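Local coordinates for protein NS6 protease (Murine norovirus 1, PDB 4ASH) that probably cleaves the norovirus polyprotein into its mature proteins, as a trypsin-like cysteine protease of calicivirus type, at residues A[140-145]-A[157-161]. The protein carries 1 engineered substitution. Coordinates in Å, arbitrary orientation, origin at the centre of the assembly. Residue numbers count along the deposited sequence, not the author numbering.
Sequences DAGCPY and GVHVA. Engineered in segment 140-145: A141 (natural residue Cys).
This is the type II turn that carries the probable nucleophile position in a chymotrypsin-like cysteine protease, packed against the neighbouring strand of the C-terminal barrel. A141 is engineered; the natural Cys at this position is probably the nucleophile, as in related viral proteases, and A141 touches H32. D140 to C143 form the turn, with A141 at phi/psi -57/139 and G142 at 104/-21. At these angles a CB on G142 would collide with A141 O, so glycine suits the site. C143 N donates a long hydrogen bond to D140 O, 3.3 Å, which closes the turn.

From P144 the chain is extended and runs antiparallel to 157-161. P144 pairs with V158 as a non-hydrogen-bonded pair, CA-CA 4.4 Å. Three backbone hydrogen bonds join the segments: G142 N to H159 O, 2.8 Å; H159 N to C143 O, 2.7 Å; Y145 N to G157 O, 2.9 Å. CA-H...O contacts accompany them, including A141 CA to H159 O at 3.2 Å. V160 and A161 form a classic beta bulge facing I170.

V158 CG1 packs on G142 O at 3.7 Å. D140 OD2 makes a salt bridge with R91 and accepts a hydrogen bond from I137 N. H159 is t with chi2 61°, its CD2 4.0 Å from D140 CB. As in related norovirus proteases, H159 and T136 probably line the S1 pocket for a P1 glutamine. Y145 (m) meets H159 rim to rim, planes at 15°, and Y145 OH hydrogen-bonds H159 ND1 at 2.9 Å.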
ATOM      1  N   ASP A 140       4.172  10.139   2.673  1.00 16.55           N
ATOM      2  CA  ASP A 140       3.536   8.951   3.251  1.00 16.11           C
ATOM      3  C   ASP A 140       3.232   7.861   2.229  1.00 17.98           C
ATOM      4  O   ASP A 140       2.924   6.735   2.626  1.00 14.77           O
ATOM      5  CB  ASP A 140       2.220   9.285   3.959  1.00 16.32           C
ATOM      6  CG  ASP A 140       2.396  10.081   5.240  1.00 16.08           C
ATOM      7  OD1 ASP A 140       3.528  10.190   5.776  1.00 18.91           O
ATOM      8  OD2 ASP A 140       1.364  10.575   5.724  1.00 19.30           O
ATOM      9  N   ALA A 141       3.305   8.169   0.935  1.00 15.62           N
ATOM     10  CA  ALA A 141       2.941   7.171  -0.082  1.00 15.57           C
ATOM     11  C   ALA A 141       3.760   5.888   0.047  1.00 17.01           C
ATOM     12  O   ALA A 141       4.972   5.919   0.282  1.00 14.22           O
ATOM     13  CB  ALA A 141       3.063   7.736  -1.485  1.00 17.97           C
ATOM     14  N   GLY A 142       3.075   4.765  -0.137  1.00 14.28           N
ATOM     15  CA  GLY A 142       3.682   3.454  -0.001  1.00 15.33           C
ATOM     16  C   GLY A 142       3.316   2.733   1.278  1.00 11.49           C
ATOM     17  O   GLY A 142       3.473   1.514   1.361  1.00 15.27           O
ATOM     18  N   CYS A 143       2.876   3.464   2.297  1.00 14.18           N
ATOM     19  CA  CYS A 143       2.465   2.839   3.550  1.00 13.99           C
ATOM     20  C   CYS A 143       1.230   1.956   3.333  1.00 13.51           C
ATOM     21  O   CYS A 143       0.334   2.291   2.534  1.00 16.20           O
ATOM     22  CB  CYS A 143       2.223   3.881   4.640  1.00 13.88           C
ATOM     23  SG  CYS A 143       3.761   4.689   5.204  1.00 16.44           S
ATOM     24  N   PRO A 144       1.183   0.803   4.006  1.00 13.80           N
ATOM     25  CA  PRO A 144       0.099  -0.152   3.742  1.00 14.15           C
ATOM     26  C   PRO A 144      -1.240   0.189   4.400  1.00 14.19           C
ATOM     27  O   PRO A 144      -1.295   0.797   5.464  1.00 16.06           O
ATOM     28  CB  PRO A 144       0.653  -1.449   4.346  1.00 13.54           C
ATOM     29  CG  PRO A 144       1.427  -0.942   5.548  1.00 14.78           C
ATOM     30  CD  PRO A 144       2.122   0.302   5.029  1.00 16.21           C
ATOM     31  N   TYR A 145      -2.319  -0.253   3.759  1.00 14.49           N
ATOM     32  CA  TYR A 145      -3.640  -0.247   4.357  1.00 16.12           C
ATOM     33  C   TYR A 145      -3.929  -1.667   4.787  1.00 16.25           C
ATOM     34  O   TYR A 145      -3.828  -2.581   3.968  1.00 15.28           O
ATOM     35  CB  TYR A 145      -4.685   0.135   3.309  1.00 15.25           C
ATOM     36  CG  TYR A 145      -4.771   1.610   2.980  1.00 15.64           C
ATOM     37  CD1 TYR A 145      -3.644   2.331   2.593  1.00 17.17           C
ATOM     38  CD2 TYR A 145      -5.986   2.278   3.041  1.00 16.00           C
ATOM     39  CE1 TYR A 145      -3.722   3.684   2.279  1.00 15.40           C
ATOM     40  CE2 TYR A 145      -6.080   3.633   2.731  1.00 17.96           C
ATOM     41  CZ  TYR A 145      -4.947   4.328   2.350  1.00 15.39           C
ATOM     42  OH  TYR A 145      -5.028   5.675   2.040  1.00 17.03           O
ATOM     43  N   GLY A 157      -3.744  -2.765   0.129  1.00 15.61           N
ATOM     44  CA  GLY A 157      -3.233  -1.804  -0.825  1.00 15.87           C
ATOM     45  C   GLY A 157      -2.203  -0.902  -0.177  1.00 15.30           C
ATOM     46  O   GLY A 157      -1.860  -1.083   0.994  1.00 15.07           O
ATOM     47  N   VAL A 158      -1.716   0.073  -0.940  1.00 15.48           N
ATOM     48  CA  VAL A 158      -0.744   1.025  -0.425  1.00 14.74           C
ATOM     49  C   VAL A 158      -1.207   2.465  -0.626  1.00 14.25           C
ATOM     50  O   VAL A 158      -1.886   2.792  -1.604  1.00 17.23           O
ATOM     51  CB  VAL A 158       0.654   0.832  -1.064  1.00 15.14           C
ATOM     52  CG1 VAL A 158       1.227  -0.557  -0.726  1.00 16.14           C
ATOM     53  CG2 VAL A 158       0.628   1.035  -2.560  1.00 16.73           C
ATOM     54  N   HIS A 159      -0.809   3.340   0.294  1.00 12.31           N
ATOM     55  CA  HIS A 159      -1.225   4.734   0.196  1.00 14.02           C
ATOM     56  C   HIS A 159      -0.614   5.409  -1.028  1.00 14.81           C
ATOM     57  O   HIS A 159       0.587   5.287  -1.282  1.00 15.44           O
ATOM     58  CB  HIS A 159      -0.770   5.488   1.434  1.00 15.72           C
ATOM     59  CG  HIS A 159      -1.272   6.901   1.454  1.00 14.79           C
ATOM     60  ND1 HIS A 159      -2.607   7.183   1.467  1.00 16.06           N
ATOM     61  CD2 HIS A 159      -0.614   8.085   1.392  1.00 16.37           C
ATOM     62  CE1 HIS A 159      -2.774   8.503   1.467  1.00 15.83           C
ATOM     63  NE2 HIS A 159      -1.586   9.067   1.399  1.00 15.51           N
ATOM     64  N   VAL A 160      -1.419   6.149  -1.789  1.00 14.21           N
ATOM     65  CA  VAL A 160      -0.826   6.890  -2.904  1.00 12.83           C
ATOM     66  C   VAL A 160      -1.186   8.376  -2.991  1.00 16.17           C
ATOM     67  O   VAL A 160      -0.380   9.170  -3.465  1.00 17.11           O
ATOM     68  CB  VAL A 160      -1.085   6.217  -4.263  1.00 15.41           C
ATOM     69  CG1 VAL A 160      -0.518   4.803  -4.243  1.00 16.55           C
ATOM     70  CG2 VAL A 160      -2.596   6.215  -4.593  1.00 15.98           C
ATOM     71  N   ALA A 161      -2.388   8.737  -2.562  1.00 16.11           N
ATOM     72  CA  ALA A 161      -2.867  10.119  -2.752  1.00 15.51           C
ATOM     73  C   ALA A 161      -3.868  10.579  -1.710  1.00 16.04           C
ATOM     74  O   ALA A 161      -4.473   9.772  -0.999  1.00 15.13           O
ATOM     75  CB  ALA A 161      -3.454  10.286  -4.151  1.00 18.95           C
TER